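Long-range contacts in insecticyanin-A (Manduca sexta, PDB 1Z24), which binds the blue pigment biliverdin IX gamma, which together with lipoprotein-bound carotenes gives hornworms their green camouflage: residues Ala24-Leu35 with Ile130-Leu141; Lys84-Phe92 with Val99-Ala107. All coordinates share one frame; numbering follows the deposited sequence.

Contact 1: residues Ala24-Leu35 with Ile130-Leu141; sequences AGAWHEIAKLPL and IHAWILSKSKVL. With BLV (biliverdin IX gamma chromophore), chain B.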
loop_
_atom_site.group_PDB
_atom_site.type_symbol
_atom_site.label_atom_id
_atom_site.label_comp_id
_atom_site.label_asym_id
_atom_site.label_seq_id
_atom_site.Cartn_x
_atom_site.Cartn_y
_atom_site.Cartn_z
ATOM N N ALA A 24 -24.084 -17.308 0.435
ATOM C CA ALA A 24 -24.558 -18.118 -0.645
ATOM C C ALA A 24 -25.667 -17.430 -1.458
ATOM O O ALA A 24 -26.468 -16.624 -0.977
ATOM C CB ALA A 24 -24.904 -19.531 -0.115
ATOM N N GLY A 25 -25.705 -17.727 -2.745
ATOM C CA GLY A 25 -26.692 -17.137 -3.628
ATOM C C GLY A 25 -26.139 -16.798 -5.004
ATOM O O GLY A 25 -25.050 -17.171 -5.375
ATOM N N ALA A 26 -26.911 -16.080 -5.784
ATOM C CA ALA A 26 -26.513 -15.689 -7.123
ATOM C C ALA A 26 -26.046 -14.237 -7.152
ATOM O O ALA A 26 -26.783 -13.253 -6.941
ATOM C CB ALA A 26 -27.725 -15.890 -8.006
ATOM N N TRP A 27 -24.782 -14.081 -7.418
ATOM C CA TRP A 27 -24.262 -12.724 -7.431
ATOM C C TRP A 27 -24.040 -12.215 -8.827
ATOM O O TRP A 27 -23.370 -12.882 -9.619
ATOM C CB TRP A 27 -22.891 -12.724 -6.684
ATOM C CG TRP A 27 -22.988 -12.935 -5.205
ATOM C CD1 TRP A 27 -22.765 -14.107 -4.516
ATOM C CD2 TRP A 27 -23.358 -11.913 -4.228
ATOM N NE1 TRP A 27 -22.974 -13.869 -3.172
ATOM C CE2 TRP A 27 -23.305 -12.542 -2.945
ATOM C CE3 TRP A 27 -23.719 -10.558 -4.307
ATOM C CZ2 TRP A 27 -23.608 -11.862 -1.749
ATOM C CZ3 TRP A 27 -24.056 -9.919 -3.087
ATOM C CH2 TRP A 27 -24.021 -10.567 -1.858
ATOM N N HIS A 28 -24.599 -11.035 -9.107
ATOM C CA HIS A 28 -24.455 -10.394 -10.390
ATOM C C HIS A 28 -23.263 -9.469 -10.331
ATOM O O HIS A 28 -23.054 -8.746 -9.339
ATOM C CB HIS A 28 -25.652 -9.526 -10.763
ATOM C CG HIS A 28 -26.897 -10.348 -10.702
ATOM N ND1 HIS A 28 -27.486 -10.668 -9.505
ATOM C CD2 HIS A 28 -27.642 -10.897 -11.731
ATOM C CE1 HIS A 28 -28.545 -11.401 -9.808
ATOM N NE2 HIS A 28 -28.683 -11.556 -11.140
ATOM N N GLU A 29 -22.463 -9.502 -11.389
ATOM C CA GLU A 29 -21.285 -8.646 -11.425
ATOM C C GLU A 29 -21.691 -7.296 -12.004
ATOM O O GLU A 29 -21.746 -7.152 -13.187
ATOM C CB GLU A 29 -20.233 -9.329 -12.296
ATOM C CG GLU A 29 -19.067 -8.367 -12.558
ATOM C CD GLU A 29 -18.083 -9.035 -13.421
ATOM O OE1 GLU A 29 -17.290 -9.877 -13.001
ATOM O OE2 GLU A 29 -18.215 -8.667 -14.666
ATOM N N ILE A 30 -22.020 -6.331 -11.166
ATOM C CA ILE A 30 -22.459 -5.034 -11.610
ATOM C C ILE A 30 -21.330 -4.367 -12.293
ATOM O O ILE A 30 -21.468 -3.690 -13.295
ATOM C CB ILE A 30 -22.873 -4.230 -10.371
ATOM C CG1 ILE A 30 -24.076 -4.859 -9.726
ATOM C CG2 ILE A 30 -23.224 -2.812 -10.751
ATOM C CD1 ILE A 30 -25.199 -5.037 -10.712
ATOM N N ALA A 31 -20.163 -4.546 -11.744
ATOM C CA ALA A 31 -19.019 -3.911 -12.385
ATOM C C ALA A 31 -17.774 -4.589 -11.925
ATOM O O ALA A 31 -17.792 -5.267 -10.881
ATOM C CB ALA A 31 -18.879 -2.456 -12.022
ATOM N N LYS A 32 -16.687 -4.410 -12.674
ATOM C CA LYS A 32 -15.420 -5.026 -12.252
ATOM C C LYS A 32 -14.251 -4.215 -12.770
ATOM O O LYS A 32 -14.480 -3.376 -13.620
ATOM C CB LYS A 32 -15.243 -6.416 -12.949
ATOM C CG LYS A 32 -15.307 -6.323 -14.496
ATOM C CD LYS A 32 -14.907 -7.600 -15.230
ATOM C CE LYS A 32 -15.238 -7.573 -16.750
ATOM N NZ LYS A 32 -16.685 -7.648 -16.925
ATOM N N LEU A 33 -13.020 -4.476 -12.252
ATOM C CA LEU A 33 -11.851 -3.838 -12.781
ATOM C C LEU A 33 -11.499 -4.783 -13.967
ATOM O O LEU A 33 -11.926 -5.966 -13.888
ATOM C CB LEU A 33 -10.675 -3.822 -11.807
ATOM C CG LEU A 33 -10.843 -2.881 -10.600
ATOM C CD1 LEU A 33 -9.535 -2.807 -9.825
ATOM C CD2 LEU A 33 -11.256 -1.492 -10.967
ATOM N N PRO A 34 -10.833 -4.324 -15.025
ATOM C CA PRO A 34 -10.523 -5.215 -16.116
ATOM C C PRO A 34 -9.792 -6.487 -15.676
ATOM O O PRO A 34 -8.962 -6.428 -14.761
ATOM C CB PRO A 34 -9.467 -4.495 -16.929
ATOM C CG PRO A 34 -9.517 -3.064 -16.563
ATOM C CD PRO A 34 -10.272 -2.993 -15.276
ATOM N N LEU A 35 -10.255 -7.608 -16.229
ATOM C CA LEU A 35 -9.743 -8.963 -15.946
ATOM C C LEU A 35 -9.778 -9.746 -17.249
ATOM O O LEU A 35 -10.883 -10.016 -17.749
ATOM C CB LEU A 35 -10.507 -9.625 -14.783
ATOM C CG LEU A 35 -10.120 -11.103 -14.526
ATOM C CD1 LEU A 35 -8.588 -11.247 -14.326
ATOM C CD2 LEU A 35 -10.894 -11.661 -13.318
ATOM N N ILE A 130 -4.284 -5.627 -9.905
ATOM C CA ILE A 130 -5.383 -5.588 -8.967
ATOM C C ILE A 130 -6.703 -5.932 -9.657
ATOM O O ILE A 130 -7.045 -5.427 -10.750
ATOM C CB ILE A 130 -5.518 -4.175 -8.339
ATOM C CG1 ILE A 130 -4.317 -3.788 -7.412
ATOM C CG2 ILE A 130 -6.886 -4.043 -7.650
ATOM C CD1 ILE A 130 -4.113 -4.799 -6.286
ATOM N N HIS A 131 -7.469 -6.789 -9.022
ATOM C CA HIS A 131 -8.761 -7.128 -9.575
ATOM C C HIS A 131 -9.846 -6.825 -8.557
ATOM O O HIS A 131 -9.628 -7.008 -7.364
ATOM C CB HIS A 131 -8.915 -8.547 -10.080
ATOM C CG HIS A 131 -7.794 -8.838 -10.993
ATOM N ND1 HIS A 131 -6.681 -9.576 -10.605
ATOM C CD2 HIS A 131 -7.607 -8.453 -12.280
ATOM C CE1 HIS A 131 -5.855 -9.613 -11.703
ATOM N NE2 HIS A 131 -6.387 -8.955 -12.718
ATOM N N ALA A 132 -11.020 -6.361 -9.002
ATOM C CA ALA A 132 -12.103 -6.070 -8.061
ATOM C C ALA A 132 -13.447 -6.229 -8.717
ATOM O O ALA A 132 -13.550 -6.020 -9.932
ATOM C CB ALA A 132 -12.011 -4.673 -7.484
ATOM N N TRP A 133 -14.473 -6.585 -7.908
ATOM C CA TRP A 133 -15.822 -6.786 -8.429
ATOM C C TRP A 133 -16.915 -6.267 -7.534
ATOM O O TRP A 133 -16.917 -6.512 -6.317
ATOM C CB TRP A 133 -16.150 -8.285 -8.444
ATOM C CG TRP A 133 -15.287 -9.124 -9.287
ATOM C CD1 TRP A 133 -15.595 -9.618 -10.537
ATOM C CD2 TRP A 133 -13.945 -9.606 -8.925
ATOM N NE1 TRP A 133 -14.497 -10.393 -10.975
ATOM C CE2 TRP A 133 -13.472 -10.394 -10.036
ATOM C CE3 TRP A 133 -13.123 -9.402 -7.793
ATOM C CZ2 TRP A 133 -12.174 -11.025 -10.025
ATOM C CZ3 TRP A 133 -11.864 -9.974 -7.750
ATOM C CH2 TRP A 133 -11.394 -10.796 -8.846
ATOM N N ILE A 134 -17.856 -5.565 -8.135
ATOM C CA ILE A 134 -18.967 -5.069 -7.350
ATOM C C ILE A 134 -20.075 -6.070 -7.589
ATOM O O ILE A 134 -20.544 -6.273 -8.723
ATOM C CB ILE A 134 -19.373 -3.669 -7.691
ATOM C CG1 ILE A 134 -18.337 -2.776 -7.084
ATOM C CG2 ILE A 134 -20.614 -3.354 -6.918
ATOM C CD1 ILE A 134 -18.279 -1.590 -8.027
ATOM N N LEU A 135 -20.468 -6.757 -6.540
ATOM C CA LEU A 135 -21.477 -7.773 -6.715
ATOM C C LEU A 135 -22.786 -7.456 -6.021
ATOM O O LEU A 135 -22.807 -6.926 -4.910
ATOM C CB LEU A 135 -21.015 -9.124 -6.084
ATOM C CG LEU A 135 -19.624 -9.532 -6.536
ATOM C CD1 LEU A 135 -19.305 -10.774 -5.750
ATOM C CD2 LEU A 135 -19.744 -9.889 -7.996
ATOM N N SER A 136 -23.894 -7.827 -6.677
ATOM C CA SER A 136 -25.209 -7.582 -6.125
ATOM C C SER A 136 -26.152 -8.740 -6.314
ATOM O O SER A 136 -26.116 -9.441 -7.326
ATOM C CB SER A 136 -25.833 -6.389 -6.849
ATOM O OG SER A 136 -27.178 -6.299 -6.434
ATOM N N LYS A 137 -27.024 -8.916 -5.342
ATOM C CA LYS A 137 -28.024 -9.977 -5.449
ATOM C C LYS A 137 -29.155 -9.620 -6.467
ATOM O O LYS A 137 -29.935 -10.453 -6.854
ATOM C CB LYS A 137 -28.444 -10.552 -4.117
ATOM C CG LYS A 137 -27.418 -11.590 -3.683
ATOM C CD LYS A 137 -27.879 -12.254 -2.412
ATOM C CE LYS A 137 -26.850 -13.182 -1.849
ATOM N NZ LYS A 137 -27.242 -13.689 -0.544
ATOM N N SER A 138 -29.230 -8.364 -6.924
ATOM C CA SER A 138 -30.199 -7.876 -7.904
ATOM C C SER A 138 -29.388 -7.601 -9.132
ATOM O O SER A 138 -28.174 -7.536 -9.011
ATOM C CB SER A 138 -30.702 -6.475 -7.622
ATOM O OG SER A 138 -31.645 -6.442 -6.577
ATOM N N LYS A 139 -30.046 -7.451 -10.279
ATOM C CA LYS A 139 -29.396 -7.175 -11.555
ATOM C C LYS A 139 -29.005 -5.723 -11.597
ATOM O O LYS A 139 -28.232 -5.279 -12.447
ATOM C CB LYS A 139 -30.214 -7.490 -12.827
ATOM C CG LYS A 139 -30.666 -8.924 -13.079
ATOM C CD LYS A 139 -31.837 -8.977 -14.100
ATOM C CE LYS A 139 -32.796 -10.200 -13.907
ATOM N NZ LYS A 139 -34.067 -10.270 -14.691
ATOM N N VAL A 140 -29.561 -4.972 -10.671
ATOM C CA VAL A 140 -29.219 -3.569 -10.589
ATOM C C VAL A 140 -28.918 -3.208 -9.151
ATOM O O VAL A 140 -29.479 -3.742 -8.148
ATOM C CB VAL A 140 -30.274 -2.593 -10.941
ATOM C CG1 VAL A 140 -30.643 -2.892 -12.351
ATOM C CG2 VAL A 140 -31.416 -2.933 -10.070
ATOM N N LEU A 141 -27.989 -2.301 -9.034
ATOM C CA LEU A 141 -27.584 -1.812 -7.748
ATOM C C LEU A 141 -28.529 -0.666 -7.571
ATOM O O LEU A 141 -28.368 0.368 -8.242
ATOM C CB LEU A 141 -26.215 -1.241 -7.929
ATOM C CG LEU A 141 -25.486 -1.227 -6.652
ATOM C CD1 LEU A 141 -25.298 -2.678 -6.287
ATOM C CD2 LEU A 141 -24.164 -0.517 -6.937
HETATM N NA BLV B . -11.501 -14.698 -11.328
HETATM C C1A BLV B . -10.173 -14.800 -11.576
HETATM C C2A BLV B . -9.348 -14.691 -10.384
HETATM C C3A BLV B . -10.225 -14.525 -9.353
HETATM C C4A BLV B . -11.568 -14.522 -9.962
HETATM C CMA BLV B . -9.946 -14.279 -7.821
HETATM O OA BLV B . -9.733 -14.979 -12.691
HETATM C CAA BLV B . -7.874 -14.699 -10.342
HETATM C CBA BLV B . -7.511 -13.323 -10.816
HETATM C CGA BLV B . -5.997 -13.257 -11.016
HETATM O O1A BLV B . -5.273 -12.722 -10.222
HETATM O O2A BLV B . -5.523 -13.785 -11.972
HETATM C CHB BLV B . -12.732 -14.332 -9.219
HETATM N NB BLV B . -14.490 -14.537 -10.907
HETATM C C1B BLV B . -14.022 -14.122 -9.679
HETATM C C2B BLV B . -15.065 -13.476 -8.921
HETATM C C3B BLV B . -16.145 -13.503 -9.702
HETATM C C4B BLV B . -15.773 -14.160 -10.959
HETATM C CMB BLV B . -14.940 -12.903 -7.518
HETATM C CAB BLV B . -17.494 -12.941 -9.364
HETATM C CBB BLV B . -18.098 -12.293 -10.413
HETATM C CHC BLV B . -16.679 -14.410 -11.999
HETATM N NC BLV B . -15.436 -15.421 -13.816
HETATM C C1C BLV B . -16.582 -15.125 -13.158
HETATM C C2C BLV B . -17.760 -15.636 -13.878
HETATM C C3C BLV B . -17.388 -16.295 -14.978
HETATM C C4C BLV B . -15.876 -16.161 -14.944
HETATM C CMC BLV B . -19.125 -15.532 -13.385
HETATM C CAC BLV B . -18.148 -17.016 -16.109
HETATM C CBC BLV B . -17.554 -18.001 -16.824
HETATM C CHD BLV B . -14.987 -16.624 -15.976
HETATM N ND BLV B . -13.060 -17.253 -14.563
HETATM C C1D BLV B . -13.715 -17.140 -15.822
HETATM C C2D BLV B . -12.839 -17.691 -16.901
HETATM C C3D BLV B . -11.677 -18.128 -16.306
HETATM C C4D BLV B . -11.851 -17.855 -14.891
HETATM C CMD BLV B . -13.118 -17.755 -18.372
HETATM O OD BLV B . -11.016 -18.134 -14.064
HETATM C CAD BLV B . -10.521 -18.761 -16.972
HETATM C CBD BLV B . -10.590 -20.254 -16.712
HETATM C CGD BLV B . -9.281 -20.980 -17.196
HETATM O O1D BLV B . -9.243 -21.472 -18.279
HETATM O O2D BLV B . -8.286 -21.030 -16.497
#
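Lys137 lays an extended side chain across one face of the Trp27 indole. Its CB leaves the backbone heading away from segment 24-35, yet CG already stands over the six-membered ring, 3.8 Å from the Trp27 centroid and 11° off the normal, a CH-pi contact. CD carries the chain onward, and CE comes above the rim, 3.5 Å from Trp27 CZ2. With chi2 to chi4 all near 180°, NZ clears the indole and donates to Ala24 O at 3.1 Å; Tyr110 O accepts from the same amine. Trp27 NE1 is hydrogen-bonded to Phe23 O. Gly25, Ala26 and Trp27 match the Gly-X-Trp signature of lipocalins, whose tryptophan is characteristically covered by a basic side chain following the last barrel strand.

Next along, Ser136 O is gripped twice: His28 N (2.8 Å) and His28 ND1 (2.9 Å) reach it from opposite faces of its carbonyl plane, the oxygen lying only 3° out of the imidazole plane. A classic bulge follows, Ile30 and Ala31 both facing Ile134. On the pigment side, the CMB methyl of biliverdin stands 3.7 Å above the plane of the Trp133 ring; Glu29 OE1 lies at the indole edge beside Trp133 CD1, while Trp133 NE1 is hydrogen-bonded to Glu38 OE1.

Strand 25-32, antiparallel to 127-136 here, pairs on with 44-50, and 127-136 with 113-122; short helix 20-23 leads directly into the Trp27 end.

Contact 2: residues Lys84-Phe92 with Val99-Ala107; sequences KQGKYVMTF and VNLVPWVLA. With BLV (biliverdin IX gamma chromophore), chain B.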
loop_
_atom_site.group_PDB
_atom_site.type_symbol
_atom_site.label_atom_id
_atom_site.label_comp_id
_atom_site.label_asym_id
_atom_site.label_seq_id
_atom_site.Cartn_x
_atom_site.Cartn_y
_atom_site.Cartn_z
ATOM N N LYS A 84 -11.672 -16.458 10.573
ATOM C CA LYS A 84 -13.104 -16.215 10.327
ATOM C C LYS A 84 -13.328 -15.055 9.359
ATOM O O LYS A 84 -14.439 -14.518 9.284
ATOM C CB LYS A 84 -13.938 -15.986 11.570
ATOM C CG LYS A 84 -13.550 -16.966 12.664
ATOM C CD LYS A 84 -13.737 -18.400 12.230
ATOM C CE LYS A 84 -13.600 -19.439 13.342
ATOM N NZ LYS A 84 -12.286 -19.390 14.039
ATOM N N GLN A 85 -12.259 -14.675 8.630
ATOM C CA GLN A 85 -12.339 -13.572 7.653
ATOM C C GLN A 85 -12.933 -14.013 6.307
ATOM O O GLN A 85 -13.029 -15.223 5.996
ATOM C CB GLN A 85 -11.013 -12.840 7.472
ATOM C CG GLN A 85 -10.526 -12.036 8.707
ATOM C CD GLN A 85 -9.036 -11.874 8.548
ATOM O OE1 GLN A 85 -8.485 -12.286 7.517
ATOM N NE2 GLN A 85 -8.368 -11.293 9.506
ATOM N N GLY A 86 -13.340 -13.052 5.462
ATOM C CA GLY A 86 -13.939 -13.445 4.176
ATOM C C GLY A 86 -12.952 -13.639 3.056
ATOM O O GLY A 86 -12.518 -12.704 2.331
ATOM N N LYS A 87 -12.589 -14.887 2.958
ATOM C CA LYS A 87 -11.642 -15.327 1.979
ATOM C C LYS A 87 -12.012 -16.749 1.620
ATOM O O LYS A 87 -12.153 -17.618 2.496
ATOM C CB LYS A 87 -10.249 -15.143 2.626
ATOM C CG LYS A 87 -9.151 -15.099 1.575
ATOM C CD LYS A 87 -7.747 -15.156 2.173
ATOM C CE LYS A 87 -7.380 -13.964 3.034
ATOM N NZ LYS A 87 -5.967 -14.067 3.493
ATOM N N TYR A 88 -12.204 -17.000 0.327
ATOM C CA TYR A 88 -12.590 -18.322 -0.114
ATOM C C TYR A 88 -11.840 -18.797 -1.347
ATOM O O TYR A 88 -11.237 -18.038 -2.107
ATOM C CB TYR A 88 -14.151 -18.408 -0.210
ATOM C CG TYR A 88 -14.750 -17.512 -1.256
ATOM C CD1 TYR A 88 -14.960 -17.959 -2.571
ATOM C CD2 TYR A 88 -15.042 -16.180 -0.941
ATOM C CE1 TYR A 88 -15.538 -17.144 -3.556
ATOM C CE2 TYR A 88 -15.597 -15.341 -1.908
ATOM C CZ TYR A 88 -15.844 -15.825 -3.196
ATOM O OH TYR A 88 -16.366 -14.953 -4.120
ATOM N N VAL A 89 -11.886 -20.094 -1.541
ATOM C CA VAL A 89 -11.214 -20.702 -2.671
ATOM C C VAL A 89 -12.208 -21.420 -3.554
ATOM O O VAL A 89 -13.078 -22.107 -3.029
ATOM C CB VAL A 89 -10.274 -21.784 -2.161
ATOM C CG1 VAL A 89 -9.477 -22.422 -3.337
ATOM C CG2 VAL A 89 -9.445 -21.207 -0.995
ATOM N N MET A 90 -12.044 -21.221 -4.878
ATOM C CA MET A 90 -12.854 -21.817 -5.913
ATOM C C MET A 90 -11.916 -22.686 -6.704
ATOM O O MET A 90 -10.896 -22.217 -7.183
ATOM C CB MET A 90 -13.443 -20.751 -6.797
ATOM C CG MET A 90 -14.390 -19.881 -5.973
ATOM S SD MET A 90 -15.288 -18.765 -7.095
ATOM C CE MET A 90 -13.970 -17.640 -7.729
ATOM N N THR A 91 -12.247 -23.956 -6.793
ATOM C CA THR A 91 -11.402 -24.840 -7.498
ATOM C C THR A 91 -12.136 -25.362 -8.665
ATOM O O THR A 91 -13.259 -25.902 -8.572
ATOM C CB THR A 91 -11.105 -25.998 -6.598
ATOM O OG1 THR A 91 -10.436 -25.519 -5.427
ATOM C CG2 THR A 91 -10.250 -27.010 -7.362
ATOM N N PHE A 92 -11.469 -25.171 -9.770
ATOM C CA PHE A 92 -11.966 -25.602 -11.086
ATOM C C PHE A 92 -10.975 -26.532 -11.790
ATOM O O PHE A 92 -9.777 -26.362 -11.659
ATOM C CB PHE A 92 -12.152 -24.405 -12.044
ATOM C CG PHE A 92 -13.168 -23.483 -11.496
ATOM C CD1 PHE A 92 -14.531 -23.801 -11.546
ATOM C CD2 PHE A 92 -12.729 -22.319 -10.862
ATOM C CE1 PHE A 92 -15.457 -22.914 -10.999
ATOM C CE2 PHE A 92 -13.646 -21.408 -10.319
ATOM C CZ PHE A 92 -14.998 -21.735 -10.403
ATOM N N VAL A 99 -7.203 -25.285 -11.072
ATOM C CA VAL A 99 -7.112 -23.891 -10.692
ATOM C C VAL A 99 -7.762 -23.634 -9.311
ATOM O O VAL A 99 -8.847 -24.145 -9.004
ATOM C CB VAL A 99 -7.789 -23.151 -11.829
ATOM C CG1 VAL A 99 -8.096 -21.746 -11.392
ATOM C CG2 VAL A 99 -6.889 -23.193 -13.096
ATOM N N ASN A 100 -7.063 -22.851 -8.485
ATOM C CA ASN A 100 -7.508 -22.453 -7.155
ATOM C C ASN A 100 -7.604 -20.930 -7.056
ATOM O O ASN A 100 -6.635 -20.244 -6.784
ATOM C CB ASN A 100 -6.614 -22.959 -6.084
ATOM C CG ASN A 100 -6.663 -24.469 -6.090
ATOM O OD1 ASN A 100 -7.637 -25.109 -5.746
ATOM N ND2 ASN A 100 -5.624 -25.076 -6.553
ATOM N N LEU A 101 -8.795 -20.405 -7.304
ATOM C CA LEU A 101 -9.024 -18.967 -7.246
ATOM C C LEU A 101 -9.392 -18.520 -5.847
ATOM O O LEU A 101 -10.191 -19.169 -5.130
ATOM C CB LEU A 101 -10.029 -18.423 -8.274
ATOM C CG LEU A 101 -9.751 -18.963 -9.694
ATOM C CD1 LEU A 101 -10.814 -18.440 -10.650
ATOM C CD2 LEU A 101 -8.372 -18.454 -10.189
ATOM N N VAL A 102 -8.816 -17.370 -5.482
ATOM C CA VAL A 102 -9.045 -16.864 -4.180
ATOM C C VAL A 102 -9.507 -15.432 -4.060
ATOM O O VAL A 102 -8.677 -14.549 -3.877
ATOM C CB VAL A 102 -7.736 -17.070 -3.331
ATOM C CG1 VAL A 102 -7.966 -16.654 -1.880
ATOM C CG2 VAL A 102 -7.201 -18.490 -3.334
ATOM N N PRO A 103 -10.807 -15.198 -4.093
ATOM C CA PRO A 103 -11.265 -13.837 -3.931
ATOM C C PRO A 103 -11.298 -13.424 -2.453
ATOM O O PRO A 103 -11.602 -14.195 -1.553
ATOM C CB PRO A 103 -12.702 -13.832 -4.427
ATOM C CG PRO A 103 -12.953 -15.220 -5.018
ATOM C CD PRO A 103 -11.950 -16.125 -4.338
ATOM N N TRP A 104 -10.970 -12.199 -2.200
ATOM C CA TRP A 104 -11.005 -11.697 -0.863
ATOM C C TRP A 104 -12.254 -10.810 -0.779
ATOM O O TRP A 104 -12.479 -9.969 -1.634
ATOM C CB TRP A 104 -9.808 -10.721 -0.574
ATOM C CG TRP A 104 -8.502 -11.443 -0.554
ATOM C CD1 TRP A 104 -8.137 -12.425 -1.432
ATOM C CD2 TRP A 104 -7.396 -11.248 0.326
ATOM N NE1 TRP A 104 -6.876 -12.875 -1.140
ATOM C CE2 TRP A 104 -6.377 -12.133 -0.071
ATOM C CE3 TRP A 104 -7.138 -10.364 1.357
ATOM C CZ2 TRP A 104 -5.115 -12.163 0.572
ATOM C CZ3 TRP A 104 -5.931 -10.399 2.022
ATOM C CH2 TRP A 104 -4.920 -11.272 1.610
ATOM N N VAL A 105 -13.066 -10.982 0.250
ATOM C CA VAL A 105 -14.266 -10.174 0.422
ATOM C C VAL A 105 -13.936 -9.026 1.346
ATOM O O VAL A 105 -13.731 -9.207 2.557
ATOM C CB VAL A 105 -15.446 -10.991 1.034
ATOM C CG1 VAL A 105 -16.786 -10.167 1.038
ATOM C CG2 VAL A 105 -15.632 -12.169 0.079
ATOM N N LEU A 106 -13.866 -7.833 0.762
ATOM C CA LEU A 106 -13.559 -6.656 1.561
ATOM C C LEU A 106 -14.730 -6.220 2.436
ATOM O O LEU A 106 -14.571 -5.757 3.561
ATOM C CB LEU A 106 -13.268 -5.468 0.629
ATOM C CG LEU A 106 -12.083 -5.668 -0.287
ATOM C CD1 LEU A 106 -11.583 -4.336 -0.853
ATOM C CD2 LEU A 106 -11.017 -6.432 0.474
ATOM N N ALA A 107 -15.924 -6.347 1.900
ATOM C CA ALA A 107 -17.140 -5.963 2.623
ATOM C C ALA A 107 -18.422 -6.478 1.954
ATOM O O ALA A 107 -18.508 -6.642 0.744
ATOM C CB ALA A 107 -17.296 -4.461 2.460
HETATM N NA BLV B . -11.501 -14.698 -11.328
HETATM C C1A BLV B . -10.173 -14.800 -11.576
HETATM C C2A BLV B . -9.348 -14.691 -10.384
HETATM C C3A BLV B . -10.225 -14.525 -9.353
HETATM C C4A BLV B . -11.568 -14.522 -9.962
HETATM C CMA BLV B . -9.946 -14.279 -7.821
HETATM O OA BLV B . -9.733 -14.979 -12.691
HETATM C CAA BLV B . -7.874 -14.699 -10.342
HETATM C CBA BLV B . -7.511 -13.323 -10.816
HETATM C CGA BLV B . -5.997 -13.257 -11.016
HETATM O O1A BLV B . -5.273 -12.722 -10.222
HETATM O O2A BLV B . -5.523 -13.785 -11.972
HETATM C CHB BLV B . -12.732 -14.332 -9.219
HETATM N NB BLV B . -14.490 -14.537 -10.907
HETATM C C1B BLV B . -14.022 -14.122 -9.679
HETATM C C2B BLV B . -15.065 -13.476 -8.921
HETATM C C3B BLV B . -16.145 -13.503 -9.702
HETATM C C4B BLV B . -15.773 -14.160 -10.959
HETATM C CMB BLV B . -14.940 -12.903 -7.518
HETATM C CAB BLV B . -17.494 -12.941 -9.364
HETATM C CBB BLV B . -18.098 -12.293 -10.413
HETATM C CHC BLV B . -16.679 -14.410 -11.999
HETATM N NC BLV B . -15.436 -15.421 -13.816
HETATM C C1C BLV B . -16.582 -15.125 -13.158
HETATM C C2C BLV B . -17.760 -15.636 -13.878
HETATM C C3C BLV B . -17.388 -16.295 -14.978
HETATM C C4C BLV B . -15.876 -16.161 -14.944
HETATM C CMC BLV B . -19.125 -15.532 -13.385
HETATM C CAC BLV B . -18.148 -17.016 -16.109
HETATM C CBC BLV B . -17.554 -18.001 -16.824
HETATM C CHD BLV B . -14.987 -16.624 -15.976
HETATM N ND BLV B . -13.060 -17.253 -14.563
HETATM C C1D BLV B . -13.715 -17.140 -15.822
HETATM C C2D BLV B . -12.839 -17.691 -16.901
HETATM C C3D BLV B . -11.677 -18.128 -16.306
HETATM C C4D BLV B . -11.851 -17.855 -14.891
HETATM C CMD BLV B . -13.118 -17.755 -18.372
HETATM O OD BLV B . -11.016 -18.134 -14.064
HETATM C CAD BLV B . -10.521 -18.761 -16.972
HETATM C CBD BLV B . -10.590 -20.254 -16.712
HETATM C CGD BLV B . -9.281 -20.980 -17.196
HETATM O O1D BLV B . -9.243 -21.472 -18.279
HETATM O O2D BLV B . -8.286 -21.030 -16.497
#
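Lys87 and Trp104 run side by side, pointing the same way, with the lysine tail over one indole face. A bend at chi3 (-65°) turns the tail so that CE sits 3.6 Å from the centroid of the Trp104 six-membered ring, 6° off the normal, and NZ follows at 3.8 Å in a cation-pi contact; the same NZ forms a salt bridge with Asp79. Were Trp104 an alanine, the methylenes of Lys87 would probably lose their aromatic platform, and its amine would be freer to swing about Asp79.

Tyr88 and Pro103 instead cross at about a right angle. Pro103 CD lies over the phenol face, 3.8 Å above its plane, whereas Val105 CG2 approaches the ring edge; the hydroxyl is hydrogen-bonded to Tyr48 OH and Asn116 OD1.

These pairs belong to a beta hairpin of the lipocalin barrel. Met90-Leu101 and Phe92-Val99 are its antiparallel hydrogen-bonded pairs, and regular pairing lapses around Val102 and Pro103, where Tyr88 N reaches Pro103 O only weakly. On the face carrying Met90 and Leu101, Met90 CE comes 3.8 Å from CHB of biliverdin and Leu101 CD1 3.4 Å from its OD. On the opposite face, Thr91 and Asn100 lie alongside each other, Thr91 OG1 donating to Asn100 OD1 (2.8 Å) in the plane of the amide carbonyl.

Overall arrangement
From the N terminus the chain passes through helix 20-23 into the first segment of contact 1, then runs through strands 44-50, 55-63 and 66-76 and helix 80-83 before reaching contact 2. There strands 88-94 and 97-108 pair at once, closing a loop of only six residues between the segments. Strand 113-122 follows, and strand 127-136 returns to strand 25-32, closing contact 1 over 94 intervening residues. Contact 2 is therefore nested inside contact 1: one is a local hairpin, the other seals the barrel by joining its first and last main strands. Their centres are 14 Å apart, and although they do not touch each other, both touch biliverdin.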